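Local coordinates for sigma regulatory family protein-PP2C phosphatase (Chlamydia trachomatis serovar L2, PDB 6MAB) that probably senses TCA-cycle intermediates through this periplasmic domain and, as a predicted membrane-bound PP2C-type phosphatase, passes the signal into the cell, at residues A40-S43 / E44-L48; I94-G98 / K99-Q103; A21-K24 / A25-Q29; E260-S263 / I264-S268. One frame throughout, in Å; residues are numbered along the deposited sequence.

Contact 1 (A40-S43 / E44-L48); sequences ALFS and EIFDL
The C-terminal end of helix 35-45 brings Phe42 against Phe46, one turn further on, just where Phe46 departs from helical backbone angles. Phe46 CD2 lies over one face of the Phe42 ring, displaced toward its rim, and reaches Phe42 CE1 at 3.6 Å. The two planes are inclined at 46°, an oblique meeting of rings. Phe42 has CG anti to the backbone N (chi1 -174°), which swings its ring toward the helix end. Leu48, past the helix, returns to the same ring, its CD1 approaching the edge at Phe42 CD2 from 4.2 Å. Large apolar groups suit this place, since Phe42 also packs on Met64 of helix 58-68 and on Ile75 and Leu77 of strand 74-80, and Phe46 on Leu60 and Ile67. On another side of the helix, Leu41 and Ile45 run side by side, with Leu41 CD1 4.0 Å from Ile45 CD1. Backbone bonding ends unevenly. Phe42 O receives a nearly straight bond from Phe46 N (2.8 Å, 174°), with Ile45 N adding a weak one. Ser43 turns its hydroxyl back to Leu39 O, as serines in helices often do. Because Asp47 N is 4.2 Å from Ser43 O, a water takes over the next turn: it donates to Ser43 O at 3.0 Å and accepts from Leu48 N at 2.8 Å.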
loop_
_atom_site.group_PDB
_atom_site.type_symbol
_atom_site.label_atom_id
_atom_site.label_comp_id
_atom_site.label_asym_id
_atom_site.label_seq_id
_atom_site.Cartn_x
_atom_site.Cartn_y
_atom_site.Cartn_z
ATOM N N ALA A 40 8.503 19.001 -3.804
ATOM C CA ALA A 40 9.531 19.922 -4.269
ATOM C C ALA A 40 9.459 20.120 -5.778
ATOM O O ALA A 40 9.658 21.239 -6.271
ATOM C CB ALA A 40 10.910 19.404 -3.872
ATOM N N LEU A 41 9.222 19.038 -6.529
ATOM C CA LEU A 41 9.095 19.136 -7.980
ATOM C C LEU A 41 7.882 19.971 -8.345
ATOM O O LEU A 41 7.969 20.903 -9.146
ATOM C CB LEU A 41 8.967 17.735 -8.606
ATOM C CG LEU A 41 8.737 17.684 -10.126
ATOM C CD1 LEU A 41 9.896 18.382 -10.853
ATOM C CD2 LEU A 41 8.571 16.225 -10.587
ATOM N N PHE A 42 6.741 19.645 -7.742
ATOM C CA PHE A 42 5.511 20.363 -8.022
ATOM C C PHE A 42 5.664 21.846 -7.730
ATOM O O PHE A 42 5.217 22.685 -8.518
ATOM C CB PHE A 42 4.368 19.769 -7.207
ATOM C CG PHE A 42 3.039 20.349 -7.536
ATOM C CD1 PHE A 42 2.300 19.826 -8.583
ATOM C CD2 PHE A 42 2.539 21.428 -6.836
ATOM C CE1 PHE A 42 1.078 20.364 -8.915
ATOM C CE2 PHE A 42 1.316 21.969 -7.175
ATOM C CZ PHE A 42 0.593 21.427 -8.214
ATOM N N SER A 43 6.294 22.183 -6.599
ATOM C CA SER A 43 6.431 23.570 -6.171
ATOM C C SER A 43 7.367 24.343 -7.081
ATOM O O SER A 43 7.203 25.560 -7.254
ATOM C CB SER A 43 6.954 23.630 -4.729
ATOM O OG SER A 43 5.983 23.114 -3.842
ATOM N N GLU A 44 8.370 23.661 -7.636
ATOM C CA GLU A 44 9.313 24.299 -8.544
ATOM C C GLU A 44 8.639 24.653 -9.856
ATOM O O GLU A 44 9.078 25.584 -10.537
ATOM C CB GLU A 44 10.509 23.363 -8.771
ATOM C CG GLU A 44 11.668 23.933 -9.555
ATOM C CD GLU A 44 12.920 23.064 -9.413
ATOM O OE1 GLU A 44 13.337 22.785 -8.267
ATOM O OE2 GLU A 44 13.475 22.633 -10.439
ATOM N N ILE A 45 7.563 23.951 -10.194
ATOM C CA ILE A 45 6.808 24.199 -11.415
ATOM C C ILE A 45 5.683 25.187 -11.174
ATOM O O ILE A 45 5.529 26.151 -11.929
ATOM C CB ILE A 45 6.264 22.867 -11.976
ATOM C CG1 ILE A 45 7.421 21.921 -12.293
ATOM C CG2 ILE A 45 5.401 23.113 -13.206
ATOM C CD1 ILE A 45 6.989 20.509 -12.660
ATOM N N PHE A 46 4.878 24.947 -10.138
ATOM C CA PHE A 46 3.741 25.795 -9.785
ATOM C C PHE A 46 3.948 26.400 -8.399
ATOM O O PHE A 46 4.181 25.671 -7.429
ATOM C CB PHE A 46 2.458 24.982 -9.818
ATOM C CG PHE A 46 2.325 24.148 -11.047
ATOM C CD1 PHE A 46 1.934 24.717 -12.244
ATOM C CD2 PHE A 46 2.621 22.799 -11.013
ATOM C CE1 PHE A 46 1.814 23.942 -13.385
ATOM C CE2 PHE A 46 2.508 22.021 -12.143
ATOM C CZ PHE A 46 2.106 22.591 -13.333
ATOM N N ASP A 47 3.816 27.723 -8.297
ATOM C CA ASP A 47 4.146 28.430 -7.059
ATOM C C ASP A 47 3.064 28.234 -6.000
ATOM O O ASP A 47 1.903 28.602 -6.211
ATOM C CB ASP A 47 4.333 29.920 -7.337
ATOM C CG ASP A 47 4.609 30.709 -6.074
ATOM O OD1 ASP A 47 5.473 30.268 -5.283
ATOM O OD2 ASP A 47 3.961 31.760 -5.871
ATOM N N LEU A 48 3.447 27.692 -4.844
ATOM C CA LEU A 48 2.511 27.479 -3.747
ATOM C C LEU A 48 2.654 28.505 -2.633
ATOM O O LEU A 48 1.990 28.373 -1.601
ATOM C CB LEU A 48 2.684 26.077 -3.162
ATOM C CG LEU A 48 2.098 24.909 -3.949
ATOM C CD1 LEU A 48 2.449 23.579 -3.288
ATOM C CD2 LEU A 48 0.585 25.052 -4.085
HETATM O O HOH W 1 6.139 26.966 -4.789
#

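Contact 2 (I94-G98 / K99-Q103); sequences IEQLG and KNYNQ
The Tyr101 ring has the Gln96 amide at its edge, with Gln96 NE2 lying in the ring plane, and it also meets the ring of Tyr147 edge-to-face. The amide and Tyr101 planes stand 60° apart. Gln96 opens a type II beta turn that ends at Lys99, in the loop between strands 86-91 and 113-119. Gly98 occupies its third position with positive phi (87°), where a CB would collide with the preceding carbonyl oxygen. Lys99 N closes the turn on Gln96 O at 3.2 Å. The glutamine suits its buried place because its amide can give and accept at once. Gln96 NE2 donates to Tyr101 OH at 2.9 Å, with the hydroxyl oxygen almost in the amide plane, and Tyr101 OH is in turn bonded to Glu74 of strand 74-80. A bend at chi2 (-55°) folds the Gln96 chain back so that its amide comes within range of Lys99. Extended beyond CG, Lys99 carries its aliphatic part past Gln96 O and lets its ammonium reach the amide oxygen. A water accepts from Gln96 NE2 at 2.7 Å and, weakly, from Lys99 NZ, while Lys99 NZ donates to Gln96 OE1 at 2.7 Å.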
loop_
_atom_site.group_PDB
_atom_site.type_symbol
_atom_site.label_atom_id
_atom_site.label_comp_id
_atom_site.label_asym_id
_atom_site.label_seq_id
_atom_site.Cartn_x
_atom_site.Cartn_y
_atom_site.Cartn_z
ATOM N N ILE A 94 -8.537 15.703 -15.274
ATOM C CA ILE A 94 -9.503 16.786 -15.400
ATOM C C ILE A 94 -10.837 16.360 -14.818
ATOM O O ILE A 94 -11.561 17.167 -14.214
ATOM C CB ILE A 94 -9.634 17.203 -16.877
ATOM C CG1 ILE A 94 -8.260 17.598 -17.438
ATOM C CG2 ILE A 94 -10.659 18.326 -17.044
ATOM C CD1 ILE A 94 -7.521 18.651 -16.639
ATOM N N GLU A 95 -11.182 15.083 -14.993
ATOM C CA GLU A 95 -12.469 14.567 -14.552
ATOM C C GLU A 95 -12.625 14.617 -13.031
ATOM O O GLU A 95 -13.757 14.590 -12.532
ATOM C CB GLU A 95 -12.638 13.133 -15.073
ATOM C CG GLU A 95 -11.653 12.091 -14.489
ATOM C CD GLU A 95 -10.369 11.886 -15.317
ATOM O OE1 GLU A 95 -9.943 12.799 -16.066
ATOM O OE2 GLU A 95 -9.774 10.787 -15.204
ATOM N N GLN A 96 -11.519 14.684 -12.290
ATOM C CA GLN A 96 -11.553 14.798 -10.833
ATOM C C GLN A 96 -11.768 16.223 -10.349
ATOM O O GLN A 96 -12.046 16.429 -9.163
ATOM C CB GLN A 96 -10.251 14.290 -10.208
ATOM C CG GLN A 96 -9.964 12.825 -10.430
ATOM C CD GLN A 96 -11.093 11.942 -9.975
ATOM O OE1 GLN A 96 -12.035 11.695 -10.732
ATOM N NE2 GLN A 96 -11.019 11.461 -8.737
ATOM N N LEU A 97 -11.657 17.206 -11.229
ATOM C CA LEU A 97 -11.683 18.589 -10.796
ATOM C C LEU A 97 -13.001 18.936 -10.099
ATOM O O LEU A 97 -14.090 18.670 -10.621
ATOM C CB LEU A 97 -11.453 19.483 -12.009
ATOM C CG LEU A 97 -11.201 20.959 -11.773
ATOM C CD1 LEU A 97 -9.977 21.148 -10.892
ATOM C CD2 LEU A 97 -10.997 21.638 -13.113
ATOM N N GLY A 98 -12.897 19.550 -8.915
ATOM C CA GLY A 98 -14.057 20.000 -8.163
ATOM C C GLY A 98 -14.679 18.973 -7.232
ATOM O O GLY A 98 -15.607 19.319 -6.483
ATOM N N LYS A 99 -14.192 17.734 -7.239
ATOM C CA LYS A 99 -14.822 16.672 -6.466
ATOM C C LYS A 99 -14.546 16.848 -4.979
ATOM O O LYS A 99 -13.442 17.228 -4.575
ATOM C CB LYS A 99 -14.301 15.308 -6.927
ATOM C CG LYS A 99 -14.886 14.849 -8.264
ATOM C CD LYS A 99 -14.395 13.465 -8.656
ATOM C CE LYS A 99 -15.212 12.909 -9.830
ATOM N NZ LYS A 99 -14.722 11.551 -10.231
ATOM N N ASN A 100 -15.551 16.564 -4.158
ATOM C CA ASN A 100 -15.311 16.454 -2.726
ATOM C C ASN A 100 -14.425 15.244 -2.445
ATOM O O ASN A 100 -14.674 14.149 -2.953
ATOM C CB ASN A 100 -16.614 16.317 -1.964
ATOM C CG ASN A 100 -16.378 16.060 -0.495
ATOM O OD1 ASN A 100 -16.068 14.938 -0.093
ATOM N ND2 ASN A 100 -16.487 17.105 0.313
ATOM N N TYR A 101 -13.390 15.440 -1.639
ATOM C CA TYR A 101 -12.379 14.413 -1.407
ATOM C C TYR A 101 -12.266 14.068 0.078
ATOM O O TYR A 101 -11.226 13.600 0.546
ATOM C CB TYR A 101 -11.038 14.880 -1.970
ATOM C CG TYR A 101 -10.535 14.145 -3.189
ATOM C CD1 TYR A 101 -11.404 13.649 -4.139
ATOM C CD2 TYR A 101 -9.175 13.949 -3.379
ATOM C CE1 TYR A 101 -10.944 12.980 -5.250
ATOM C CE2 TYR A 101 -8.694 13.279 -4.490
ATOM C CZ TYR A 101 -9.604 12.798 -5.433
ATOM O OH TYR A 101 -9.162 12.122 -6.545
ATOM N N ASN A 102 -13.340 14.272 0.839
ATOM C CA ASN A 102 -13.299 13.942 2.261
ATOM C C ASN A 102 -12.962 12.476 2.485
ATOM O O ASN A 102 -12.216 12.137 3.408
ATOM C CB ASN A 102 -14.642 14.253 2.923
ATOM C CG ASN A 102 -14.870 15.732 3.116
ATOM O OD1 ASN A 102 -13.968 16.544 2.914
ATOM N ND2 ASN A 102 -16.073 16.088 3.547
ATOM N N GLN A 103 -13.549 11.580 1.688
ATOM C CA GLN A 103 -13.294 10.157 1.883
ATOM C C GLN A 103 -11.903 9.772 1.416
ATOM O O GLN A 103 -11.358 8.778 1.897
ATOM C CB GLN A 103 -14.307 9.314 1.123
ATOM C CG GLN A 103 -15.205 8.468 2.002
ATOM C CD GLN A 103 -16.256 9.288 2.688
ATOM O OE1 GLN A 103 -15.953 10.314 3.297
ATOM N NE2 GLN A 103 -17.507 8.850 2.589
HETATM O O HOH W 2 -12.937 9.842 -7.845
#

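Contact 3 (A21-K24 / A25-Q29); sequences ALFK and AHTLQ
Thr27 lays its hydroxyl over one face of the Phe23 ring, four residues earlier. Thr27 OG1 stands 3.6 Å above the ring plane, off centre toward the rim, and Phe23 CE2 is the ring atom nearest to it, also at 3.6 Å. Two torsions bring the groups together. Phe23 CG is anti to the backbone N (chi1 167°), which leans the ring along the helix toward Thr27, while the threonine keeps OG1 beside its own backbone N and CG2 beside the carbonyl. The hydroxyl is thereby set 3.1 Å from Phe23 O, a distance at which it may donate, although its proton has another acceptor within range. Phe23 O receives Thr27 N at 3.0 Å; a threonine suits the place because its short branched side chain sets a hydroxyl beside this carbonyl and over the ring. The backbone ladder runs regularly through the C-terminal third of the long helix 2-31: Ala25 N bonds to Ala21 O at 2.9 Å, His26 N to Leu22 O at 2.9 Å and Leu28 N to Lys24 O at 3.0 Å. Further out, the helix faces the antiparallel sheet that contains strands 240-249 and 254-261. Ala21 and Ala25 are small enough to bring the backbone close to His247, while Leu28 reaches Phe254 and Ile256. Lys24, though buried, ends in a hydrogen bond from NZ to the carbonyl oxygen of Leu159, and that same leucine of helix 153-160 touches Thr27 and Leu28.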
loop_
_atom_site.group_PDB
_atom_site.type_symbol
_atom_site.label_atom_id
_atom_site.label_comp_id
_atom_site.label_asym_id
_atom_site.label_seq_id
_atom_site.Cartn_x
_atom_site.Cartn_y
_atom_site.Cartn_z
ATOM N N ALA A 21 11.530 -11.066 3.072
ATOM C CA ALA A 21 10.569 -10.043 3.460
ATOM C C ALA A 21 11.279 -8.737 3.793
ATOM O O ALA A 21 10.828 -7.652 3.406
ATOM C CB ALA A 21 9.742 -10.525 4.648
ATOM N N LEU A 22 12.410 -8.827 4.494
ATOM C CA LEU A 22 13.119 -7.618 4.880
ATOM C C LEU A 22 13.696 -6.910 3.672
ATOM O O LEU A 22 13.665 -5.678 3.605
ATOM C CB LEU A 22 14.229 -7.949 5.877
ATOM C CG LEU A 22 13.796 -8.572 7.210
ATOM C CD1 LEU A 22 15.015 -8.829 8.087
ATOM C CD2 LEU A 22 12.787 -7.699 7.940
ATOM N N PHE A 23 14.246 -7.656 2.713
ATOM C CA PHE A 23 14.783 -7.012 1.520
ATOM C C PHE A 23 13.686 -6.320 0.740
ATOM O O PHE A 23 13.876 -5.210 0.224
ATOM C CB PHE A 23 15.494 -8.019 0.614
ATOM C CG PHE A 23 15.795 -7.474 -0.758
ATOM C CD1 PHE A 23 16.998 -6.841 -1.014
ATOM C CD2 PHE A 23 14.871 -7.580 -1.784
ATOM C CE1 PHE A 23 17.271 -6.327 -2.264
ATOM C CE2 PHE A 23 15.139 -7.067 -3.037
ATOM C CZ PHE A 23 16.346 -6.442 -3.278
ATOM N N LYS A 24 12.536 -6.986 0.598
ATOM C CA LYS A 24 11.448 -6.386 -0.164
ATOM C C LYS A 24 10.892 -5.163 0.550
ATOM O O LYS A 24 10.588 -4.147 -0.092
ATOM C CB LYS A 24 10.364 -7.444 -0.428
ATOM C CG LYS A 24 10.861 -8.610 -1.289
ATOM C CD LYS A 24 9.847 -9.752 -1.335
ATOM C CE LYS A 24 10.412 -11.037 -1.922
ATOM N NZ LYS A 24 10.692 -10.931 -3.363
ATOM N N ALA A 25 10.784 -5.235 1.882
ATOM C CA ALA A 25 10.360 -4.091 2.679
ATOM C C ALA A 25 11.297 -2.912 2.482
ATOM O O ALA A 25 10.853 -1.774 2.324
ATOM C CB ALA A 25 10.307 -4.470 4.162
ATOM N N HIS A 26 12.605 -3.166 2.515
ATOM C CA HIS A 26 13.569 -2.088 2.355
ATOM C C HIS A 26 13.450 -1.457 0.978
ATOM O O HIS A 26 13.534 -0.228 0.837
ATOM C CB HIS A 26 14.976 -2.631 2.588
ATOM C CG HIS A 26 16.062 -1.669 2.221
ATOM N ND1 HIS A 26 16.475 -0.656 3.059
ATOM C CD2 HIS A 26 16.817 -1.562 1.101
ATOM C CE1 HIS A 26 17.442 0.029 2.475
ATOM N NE2 HIS A 26 17.668 -0.500 1.286
ATOM N N THR A 27 13.215 -2.276 -0.051
ATOM C CA THR A 27 13.030 -1.733 -1.392
ATOM C C THR A 27 11.832 -0.793 -1.430
ATOM O O THR A 27 11.907 0.319 -1.965
ATOM C CB THR A 27 12.873 -2.878 -2.401
ATOM O OG1 THR A 27 14.068 -3.674 -2.416
ATOM C CG2 THR A 27 12.635 -2.337 -3.806
ATOM N N LEU A 28 10.712 -1.223 -0.851
ATOM C CA LEU A 28 9.532 -0.377 -0.831
ATOM C C LEU A 28 9.743 0.889 0.001
ATOM O O LEU A 28 9.214 1.948 -0.352
ATOM C CB LEU A 28 8.338 -1.196 -0.338
ATOM C CG LEU A 28 7.943 -2.326 -1.294
ATOM C CD1 LEU A 28 6.883 -3.218 -0.649
ATOM C CD2 LEU A 28 7.410 -1.797 -2.627
ATOM N N GLN A 29 10.529 0.822 1.087
ATOM C CA GLN A 29 10.808 2.024 1.869
ATOM C C GLN A 29 11.620 3.036 1.073
ATOM O O GLN A 29 11.479 4.252 1.276
ATOM C CB GLN A 29 11.528 1.643 3.162
ATOM C CG GLN A 29 10.626 1.017 4.211
ATOM C CD GLN A 29 11.395 0.280 5.304
ATOM O OE1 GLN A 29 12.627 0.224 5.294
ATOM N NE2 GLN A 29 10.662 -0.291 6.251
#

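Contact 4 (E260-S263 / I264-S268); sequences EEKS and IIFAS
Apolar contact comes first from Glu260, whose aliphatic part lies against two isoleucines. Glu260 CB approaches Ile265 CD1 at 3.8 Å, and Glu260 CG touches Ile264 CG2, also at 3.8 Å, the glutamate chain crossing that of Ile264 at about a right angle. Branched isoleucines suit this place: Ile264 sets CG2 and CD1 against the Glu260 carboxylate end, and Ile265 sets CG1 and CD1 against Glu260 CB and CG. Ile265 also touches Ile13 and Leu17 of helix 2-31, and Glu260 shares Leu17. Glu261 leans its CB and carboxylate carbon toward Ile264 CD1 from another direction.

Hydrogen bonds fix the chain around these groups. A bend at chi2 (59°) curls Glu260 back, so that OE1 accepts the neighbouring Glu261 N at 2.8 Å through its anti lone pair. The same oxygen has a long, weak ion pair with Lys169. Glu261 O then takes Ile265 N at 3.0 Å in an almost straight bond (172°), with a weak one from Ile264 N beside it, and Lys262 O takes Phe266 N at 2.8 Å.

Contact with an aromatic ring is the third kind. The extended Lys262 chain passes obliquely by the Phe266 ring: CG lies beside its rim, 3.8 Å from Phe266 CE1, and CE stands over one face. Lys262 NZ is 5.8 Å from the centroid of the Phe266 ring, a long contact and at most a weak cation-pi attraction. Trp243 meets Phe266 edge-to-face.

All this is a strand-to-helix junction: strand 254-261 runs out at Glu261, which occupies the N-cap position, and the chain turns directly into the short C-terminal helix 262-267.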
loop_
_atom_site.group_PDB
_atom_site.type_symbol
_atom_site.label_atom_id
_atom_site.label_comp_id
_atom_site.label_asym_id
_atom_site.label_seq_id
_atom_site.Cartn_x
_atom_site.Cartn_y
_atom_site.Cartn_z
ATOM N N GLU A 260 6.131 -19.796 0.937
ATOM C CA GLU A 260 6.746 -20.842 0.134
ATOM C C GLU A 260 6.068 -22.156 0.492
ATOM O O GLU A 260 5.555 -22.318 1.605
ATOM C CB GLU A 260 8.256 -20.918 0.410
ATOM C CG GLU A 260 8.997 -22.010 -0.338
ATOM C CD GLU A 260 8.880 -21.896 -1.859
ATOM O OE1 GLU A 260 7.782 -22.174 -2.422
ATOM O OE2 GLU A 260 9.903 -21.534 -2.494
ATOM N N GLU A 261 6.067 -23.090 -0.454
ATOM C CA GLU A 261 5.559 -24.421 -0.149
ATOM C C GLU A 261 6.331 -25.028 1.015
ATOM O O GLU A 261 7.557 -24.984 1.058
ATOM C CB GLU A 261 5.655 -25.317 -1.383
ATOM C CG GLU A 261 4.794 -24.832 -2.528
ATOM C CD GLU A 261 4.907 -25.697 -3.755
ATOM O OE1 GLU A 261 5.038 -26.929 -3.609
ATOM O OE2 GLU A 261 4.865 -25.134 -4.865
ATOM N N LYS A 262 5.601 -25.589 1.973
ATOM C CA LYS A 262 6.239 -26.251 3.103
ATOM C C LYS A 262 7.234 -27.318 2.646
ATOM O O LYS A 262 8.304 -27.486 3.250
ATOM C CB LYS A 262 5.155 -26.859 3.997
ATOM C CG LYS A 262 5.675 -27.556 5.222
ATOM C CD LYS A 262 4.524 -27.985 6.136
ATOM C CE LYS A 262 4.834 -29.190 6.968
ATOM N NZ LYS A 262 3.603 -29.637 7.692
ATOM N N SER A 263 6.881 -28.067 1.604
ATOM C CA SER A 263 7.747 -29.131 1.117
ATOM C C SER A 263 9.076 -28.589 0.602
ATOM O O SER A 263 10.106 -29.261 0.724
ATOM C CB SER A 263 7.035 -29.934 0.023
ATOM O OG SER A 263 6.849 -29.178 -1.176
ATOM N N ILE A 264 9.068 -27.394 0.012
ATOM C CA ILE A 264 10.306 -26.770 -0.458
ATOM C C ILE A 264 11.118 -26.269 0.728
ATOM O O ILE A 264 12.338 -26.472 0.802
ATOM C CB ILE A 264 9.959 -25.636 -1.449
ATOM C CG1 ILE A 264 9.340 -26.237 -2.725
ATOM C CG2 ILE A 264 11.169 -24.795 -1.764
ATOM C CD1 ILE A 264 8.846 -25.226 -3.762
ATOM N N ILE A 265 10.451 -25.637 1.691
ATOM C CA ILE A 265 11.121 -25.217 2.920
ATOM C C ILE A 265 11.826 -26.405 3.556
ATOM O O ILE A 265 13.005 -26.338 3.911
ATOM C CB ILE A 265 10.103 -24.584 3.891
ATOM C CG1 ILE A 265 9.550 -23.275 3.319
ATOM C CG2 ILE A 265 10.727 -24.394 5.284
ATOM C CD1 ILE A 265 10.587 -22.171 3.174
ATOM N N PHE A 266 11.116 -27.517 3.704
ATOM C CA PHE A 266 11.686 -28.656 4.403
ATOM C C PHE A 266 12.767 -29.354 3.592
ATOM O O PHE A 266 13.597 -30.045 4.172
ATOM C CB PHE A 266 10.567 -29.640 4.788
ATOM C CG PHE A 266 9.904 -29.293 6.101
ATOM C CD1 PHE A 266 9.292 -28.074 6.275
ATOM C CD2 PHE A 266 9.932 -30.166 7.171
ATOM C CE1 PHE A 266 8.703 -27.736 7.472
ATOM C CE2 PHE A 266 9.341 -29.822 8.372
ATOM C CZ PHE A 266 8.726 -28.590 8.510
ATOM N N ALA A 267 12.791 -29.176 2.272
ATOM C CA ALA A 267 13.822 -29.812 1.467
ATOM C C ALA A 267 15.205 -29.301 1.844
ATOM O O ALA A 267 16.202 -29.987 1.573
ATOM C CB ALA A 267 13.571 -29.579 -0.027
ATOM N N SER A 268 15.275 -28.115 2.461
ATOM C CA SER A 268 16.548 -27.579 2.956
ATOM C C SER A 268 17.152 -28.428 4.055
ATOM O O SER A 268 18.321 -28.219 4.409
ATOM C CB SER A 268 16.371 -26.153 3.503
ATOM O OG SER A 268 16.020 -25.254 2.475
#

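From the N terminus the order is contact 3, contact 1, contact 2, contact 4. Each lies within one unbroken run of chain, so they follow in series, and none nests within or crosses another. Contact 3 is on helix 2-31, against the six-stranded sheet; contact 1 ends the next helix, 35-45, its centre about 30 Å from that of contact 3. Contact 2 closes a turn beyond strand 86-91 of the five-stranded sheet. Contact 4 brings the chain back to helix 2-31, its nearest atoms about 10 Å from those of contact 3. Two sheets strung along N-terminal helices are consistent with a double-Cache type of periplasmic sensor: contacts 1 and 2 would then belong to the five-stranded module, contacts 3 and 4 to the six-stranded one.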